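Local structure of putative uncharacterized protein (Wolbachia pipientis, 3F4S) at residues I44-L49 against L167-V172; F82-R87 against N158-A163. The protein probably acts as a DsbA-type thiol-disulfide oxidoreductase of thioredoxin fold, introducing disulfide bonds into substrate proteins. The protein carries 1 engineered substitution. All blocks are in the same frame, centred on the assembly; numbering follows the deposited sequence. Where two conformers were deposited one is given.

Interaction 1 of 2, residues I44-L49 against L167-V172; sequences IEYASL and LGITAV. Engineered in segment 167-172: Val-172 (natural residue Thr).
Tyr-46 carries most of the 44-49 side of this contact, offering its ring to Ile-169 and Leu-167. CD1 of Ile-169 sits over one face, offset toward the rim: it is 3.5 Å from CD2 of Tyr-46, and its line to the ring centroid runs 26° off the normal, a CH-pi contact. Ile-169 reaches this position with CG1 anti to its own carbonyl carbon (chi1 -57°) and CD1 anti to CA (chi2 -175°), which carries CD1 out over the ring. Leu-167 CD1 comes in obliquely nearer the phenol end, 3.8 Å from CE2 and 3.7 Å from OH of Tyr-46. Both aliphatic side chains cross the tyrosine at about a right angle. At the other end Val-172, an engineered residue, in one of its two conformers places CG1 3.6 Å from Tyr-46 O and CG2 4.2 Å from Ser-48 CB, distances that hold for that copy alone.

In thioredoxin-fold terms, 44-49 is the end of a central strand and the turn leading to the Cys-51/Cys-54 disulfide, whose residues the side chain of Ala-47 touches. Residues 167-172 form the loop entering strand 174-179, as in the cis-proline loop of relatives; Gly-168, with positive phi, turns the chain out of helix 150-167 just before Ile-169.

Further out, Tyr-46 OH is hydrogen-bonded to Arg-80 NH1, and Leu-24 and Phe-176 also pack on Tyr-46. The hydroxyl of Ser-48 pairs with that of Thr-50, whereas Ser-48 N is buried here with no partner in the model.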
loop_
_atom_site.group_PDB
_atom_site.type_symbol
_atom_site.label_atom_id
_atom_site.label_comp_id
_atom_site.label_asym_id
_atom_site.label_seq_id
_atom_site.Cartn_x
_atom_site.Cartn_y
_atom_site.Cartn_z
ATOM N N ILE A 44 -1.862 -7.424 2.177
ATOM C CA ILE A 44 -1.385 -6.202 2.809
ATOM C C ILE A 44 -0.009 -5.917 2.244
ATOM O O ILE A 44 0.856 -6.784 2.259
ATOM C CB ILE A 44 -1.286 -6.359 4.342
ATOM C CG1 ILE A 44 -2.675 -6.600 4.941
ATOM C CG2 ILE A 44 -0.620 -5.127 4.979
ATOM C CD1 ILE A 44 -2.656 -7.053 6.398
ATOM N N GLU A 45 0.181 -4.716 1.715
ATOM C CA GLU A 45 1.466 -4.314 1.172
ATOM C C GLU A 45 2.026 -3.148 1.974
ATOM O O GLU A 45 1.321 -2.164 2.216
ATOM C CB GLU A 45 1.324 -3.887 -0.296
ATOM C CG GLU A 45 2.609 -3.299 -0.856
ATOM C CD GLU A 45 2.478 -2.776 -2.290
ATOM O OE1 GLU A 45 1.409 -2.958 -2.920
ATOM O OE2 GLU A 45 3.456 -2.181 -2.792
ATOM N N TYR A 46 3.288 -3.255 2.382
ATOM C CA TYR A 46 4.033 -2.112 2.898
ATOM C C TYR A 46 5.053 -1.678 1.853
ATOM O O TYR A 46 5.843 -2.493 1.372
ATOM C CB TYR A 46 4.779 -2.475 4.179
ATOM C CG TYR A 46 3.918 -2.625 5.410
ATOM C CD1 TYR A 46 3.676 -1.540 6.251
ATOM C CD2 TYR A 46 3.359 -3.853 5.740
ATOM C CE1 TYR A 46 2.896 -1.679 7.396
ATOM C CE2 TYR A 46 2.575 -4.003 6.878
ATOM C CZ TYR A 46 2.347 -2.913 7.699
ATOM O OH TYR A 46 1.584 -3.067 8.826
ATOM N N ALA A 47 5.057 -0.395 1.509
ATOM C CA ALA A 47 6.032 0.102 0.545
ATOM C C ALA A 47 6.284 1.589 0.728
ATOM O O ALA A 47 5.436 2.308 1.243
ATOM C CB ALA A 47 5.566 -0.180 -0.884
ATOM N N SER A 48 7.464 2.029 0.306
ATOM C CA SER A 48 7.804 3.437 0.239
ATOM C C SER A 48 7.455 3.947 -1.152
ATOM O O SER A 48 7.765 3.291 -2.158
ATOM C CB SER A 48 9.306 3.617 0.475
ATOM O OG SER A 48 9.755 4.843 -0.067
ATOM N N LEU A 49 6.826 5.115 -1.219
ATOM C CA LEU A 49 6.426 5.676 -2.501
ATOM C C LEU A 49 7.609 6.093 -3.383
ATOM O O LEU A 49 7.438 6.310 -4.583
ATOM C CB LEU A 49 5.472 6.859 -2.304
ATOM C CG LEU A 49 4.094 6.503 -1.734
ATOM C CD1 LEU A 49 3.304 7.751 -1.324
ATOM C CD2 LEU A 49 3.299 5.679 -2.741
ATOM N N LEU A 167 6.456 -6.877 12.834
ATOM C CA LEU A 167 6.510 -7.667 11.612
ATOM C C LEU A 167 7.927 -7.829 11.065
ATOM O O LEU A 167 8.138 -8.535 10.082
ATOM C CB LEU A 167 5.581 -7.075 10.549
ATOM C CG LEU A 167 4.100 -7.013 10.926
ATOM C CD1 LEU A 167 3.310 -6.208 9.901
ATOM C CD2 LEU A 167 3.539 -8.413 11.072
ATOM N N GLY A 168 8.893 -7.176 11.705
ATOM C CA GLY A 168 10.289 -7.309 11.324
ATOM C C GLY A 168 10.644 -6.736 9.963
ATOM O O GLY A 168 11.552 -7.228 9.289
ATOM N N ILE A 169 9.944 -5.684 9.553
ATOM C CA ILE A 169 10.194 -5.096 8.243
ATOM C C ILE A 169 11.461 -4.242 8.226
ATOM O O ILE A 169 11.615 -3.316 9.023
ATOM C CB ILE A 169 8.992 -4.270 7.750
ATOM C CG1 ILE A 169 7.743 -5.150 7.705
ATOM C CG2 ILE A 169 9.281 -3.673 6.378
ATOM C CD1 ILE A 169 6.536 -4.459 7.118
ATOM N N THR A 170 12.371 -4.569 7.315
ATOM C CA THR A 170 13.575 -3.770 7.127
ATOM C C THR A 170 13.592 -3.166 5.729
ATOM O O THR A 170 13.696 -1.947 5.568
ATOM C CB THR A 170 14.852 -4.594 7.367
ATOM O OG1 THR A 170 14.906 -5.679 6.435
ATOM C CG2 THR A 170 14.858 -5.157 8.786
ATOM N N ALA A 171 13.469 -4.020 4.719
ATOM C CA ALA A 171 13.450 -3.567 3.336
ATOM C C ALA A 171 12.042 -3.615 2.760
ATOM O O ALA A 171 11.199 -4.380 3.217
ATOM C CB ALA A 171 14.383 -4.411 2.493
ATOM N N VAL A 172 11.794 -2.789 1.750
ATOM C CA VAL A 172 10.503 -2.771 1.081
ATOM C C VAL A 172 10.703 -3.034 -0.411
ATOM O O VAL A 172 11.794 -2.806 -0.943
ATOM C CB VAL A 172 9.756 -1.431 1.324
ATOM C CG1 VAL A 172 9.066 -1.454 2.679
ATOM C CG2 VAL A 172 10.719 -0.245 1.222
#

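Interaction 2 of 2, residues F82-R87 against N158-A163; sequences FPLDYR and NDKSLA
Lys-160 lies across Phe-82 and ends on the carbonyl of Pro-83. Its CG, set anti to the backbone N (chi1 170°), sits over one face of the Phe-82 ring, offset toward the rim: it is 3.9 Å from the centroid, 16° off the normal, a CH-pi contact, and 3.8 Å from CE1 of Phe-82. The two side chains cross at about a right angle, the extended lysine passing over the ring. CE passes 4.1 Å from Phe-82 CE2, and the ammonium arrives at Pro-83, where NZ donates a hydrogen bond to O at 2.7 Å. That oxygen is met nearly along the C=O axis, at a C=O...N angle of 163°. Pro-83 has two conformers, and the distance and angle of this bond hold for one of them. The methylenes leading to the ammonium lie against the same oxygen, with CD and CE of Lys-160 each 3.4 Å from Pro-83 O. Near the same nitrogen, Leu-84 CD2 lies 3.9 Å from Lys-160 NZ, so a methyl flanks the charged group.

As in DsbA-like proteins, a helical domain is inserted into the thioredoxin fold, and this contact lies at the junction. Residues 82-87 lead from core strand 75-81 into the inserted helices, beginning with helix 86-94, and helix 150-167 runs from that insertion back to the thioredoxin core.

One helical turn past Lys-160, Ala-163 brings its CB to the edge of the Phe-82 ring, near the ring plane and 4.4 Å from CE1. The same helix lends Ile-164 to Phe-82 and Ile-156 to Pro-83. At the far end of 82-87, Asp-85 is the N-cap of helix 86-94: OD1 accepts from Gly-88 N, while OD2 is hydrogen-bonded to Thr-50 OG1.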
loop_
_atom_site.group_PDB
_atom_site.type_symbol
_atom_site.label_atom_id
_atom_site.label_comp_id
_atom_site.label_asym_id
_atom_site.label_seq_id
_atom_site.Cartn_x
_atom_site.Cartn_y
_atom_site.Cartn_z
ATOM N N PHE A 82 5.179 3.118 4.208
ATOM C CA PHE A 82 6.435 2.846 4.890
ATOM C C PHE A 82 7.455 3.844 4.366
ATOM O O PHE A 82 8.352 3.480 3.603
ATOM C CB PHE A 82 6.898 1.418 4.594
ATOM C CG PHE A 82 7.873 0.872 5.601
ATOM C CD1 PHE A 82 7.424 0.139 6.689
ATOM C CD2 PHE A 82 9.236 1.091 5.463
ATOM C CE1 PHE A 82 8.316 -0.377 7.622
ATOM C CE2 PHE A 82 10.137 0.580 6.392
ATOM C CZ PHE A 82 9.675 -0.155 7.474
ATOM N N PRO A 83 7.320 5.122 4.758
ATOM C CA PRO A 83 8.207 6.110 4.135
ATOM C C PRO A 83 9.611 6.070 4.712
ATOM O O PRO A 83 9.803 5.710 5.877
ATOM C CB PRO A 83 7.514 7.445 4.433
ATOM C CG PRO A 83 6.085 7.068 4.726
ATOM C CD PRO A 83 6.189 5.763 5.448
ATOM N N LEU A 84 10.579 6.414 3.868
ATOM C CA LEU A 84 11.990 6.302 4.223
ATOM C C LEU A 84 12.751 7.609 4.057
ATOM O O LEU A 84 13.954 7.674 4.337
ATOM C CB LEU A 84 12.659 5.212 3.384
ATOM C CG LEU A 84 12.128 3.804 3.649
ATOM C CD1 LEU A 84 12.734 2.834 2.666
ATOM C CD2 LEU A 84 12.421 3.373 5.085
ATOM N N ASP A 85 12.059 8.644 3.599
ATOM C CA ASP A 85 12.718 9.917 3.340
ATOM C C ASP A 85 11.705 11.054 3.377
ATOM O O ASP A 85 10.499 10.827 3.573
ATOM C CB ASP A 85 13.430 9.867 1.988
ATOM C CG ASP A 85 12.512 9.407 0.879
ATOM O OD1 ASP A 85 11.403 9.932 0.790
ATOM O OD2 ASP A 85 12.883 8.518 0.099
ATOM N N TYR A 86 12.190 12.276 3.179
ATOM C CA TYR A 86 11.341 13.454 3.295
ATOM C C TYR A 86 10.214 13.454 2.257
ATOM O O TYR A 86 9.034 13.624 2.609
ATOM C CB TYR A 86 12.184 14.727 3.200
ATOM C CG TYR A 86 11.392 16.003 3.281
ATOM C CD1 TYR A 86 11.104 16.600 4.515
ATOM C CD2 TYR A 86 10.939 16.627 2.129
ATOM C CE1 TYR A 86 10.384 17.798 4.588
ATOM C CE2 TYR A 86 10.214 17.817 2.184
ATOM C CZ TYR A 86 9.937 18.394 3.410
ATOM O OH TYR A 86 9.227 19.572 3.440
ATOM N N ARG A 87 10.580 13.262 0.989
ATOM C CA ARG A 87 9.619 13.242 -0.118
ATOM C C ARG A 87 8.536 12.209 0.121
ATOM O O ARG A 87 7.340 12.479 -0.067
ATOM C CB ARG A 87 10.315 12.883 -1.439
ATOM C CG ARG A 87 11.646 13.540 -1.656
ATOM C CD ARG A 87 12.256 13.191 -3.006
ATOM N NE ARG A 87 12.504 11.765 -3.223
ATOM C CZ ARG A 87 13.402 11.040 -2.562
ATOM N NH1 ARG A 87 14.128 11.584 -1.594
ATOM N NH2 ARG A 87 13.561 9.757 -2.855
ATOM N N ASN A 158 4.114 6.196 13.254
ATOM C CA ASN A 158 3.829 5.203 14.276
ATOM C C ASN A 158 3.368 3.876 13.668
ATOM O O ASN A 158 3.766 2.815 14.129
ATOM C CB ASN A 158 2.865 5.752 15.322
ATOM C CG ASN A 158 3.574 6.649 16.330
ATOM O OD1 ASN A 158 3.584 7.875 16.199
ATOM N ND2 ASN A 158 4.219 6.036 17.306
ATOM N N ASP A 159 2.561 3.938 12.614
ATOM C CA ASP A 159 2.190 2.713 11.903
ATOM C C ASP A 159 3.442 2.026 11.354
ATOM O O ASP A 159 3.553 0.804 11.390
ATOM C CB ASP A 159 1.207 2.998 10.765
ATOM C CG ASP A 159 -0.184 3.346 11.260
ATOM O OD1 ASP A 159 -0.465 3.158 12.466
ATOM O OD2 ASP A 159 -0.996 3.819 10.429
ATOM N N LYS A 160 4.380 2.819 10.847
ATOM C CA LYS A 160 5.647 2.283 10.355
ATOM C C LYS A 160 6.468 1.628 11.472
ATOM O O LYS A 160 6.948 0.507 11.309
ATOM C CB LYS A 160 6.464 3.380 9.661
ATOM C CG LYS A 160 7.900 2.993 9.312
ATOM C CD LYS A 160 8.674 4.182 8.736
ATOM C CE LYS A 160 10.189 3.956 8.778
ATOM N NZ LYS A 160 10.992 5.118 8.284
ATOM N N SER A 161 6.628 2.307 12.607
ATOM C CA SER A 161 7.454 1.739 13.674
ATOM C C SER A 161 6.814 0.469 14.251
ATOM O O SER A 161 7.507 -0.474 14.632
ATOM C CB SER A 161 7.772 2.775 14.765
ATOM O OG SER A 161 6.602 3.214 15.428
ATOM N N LEU A 162 5.485 0.440 14.274
ATOM C CA LEU A 162 4.740 -0.738 14.711
ATOM C C LEU A 162 5.038 -1.941 13.804
ATOM O O LEU A 162 5.248 -3.063 14.278
ATOM C CB LEU A 162 3.243 -0.421 14.720
ATOM C CG LEU A 162 2.243 -1.436 15.266
ATOM C CD1 LEU A 162 2.572 -1.828 16.703
ATOM C CD2 LEU A 162 0.839 -0.862 15.170
ATOM N N ALA A 163 5.065 -1.699 12.498
ATOM C CA ALA A 163 5.385 -2.742 11.527
ATOM C C ALA A 163 6.827 -3.230 11.687
ATOM O O ALA A 163 7.103 -4.426 11.581
ATOM C CB ALA A 163 5.138 -2.240 10.102
#

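How the interactions relate
Starting from the N terminus, the chain lays down strand 41-47, passes the Cys-51/Cys-54 disulfide and returns through strand 75-81 to residues 82-87. It then winds through the helical insertion until helix 150-167 meets 82-87, closing the loop of interaction 2. A few residues on, 167-172 reaches 44-49 and closes the wider loop of interaction 1, within which the loop of interaction 2 is nested. The two contacts also touch: Ala-47 O and Phe-82 N make a probable hydrogen bond at 3.1 Å, and Phe-82 packs against Ile-169. Together they tie the central strand, the helical insertion and the loop before strand 174-179 to one another.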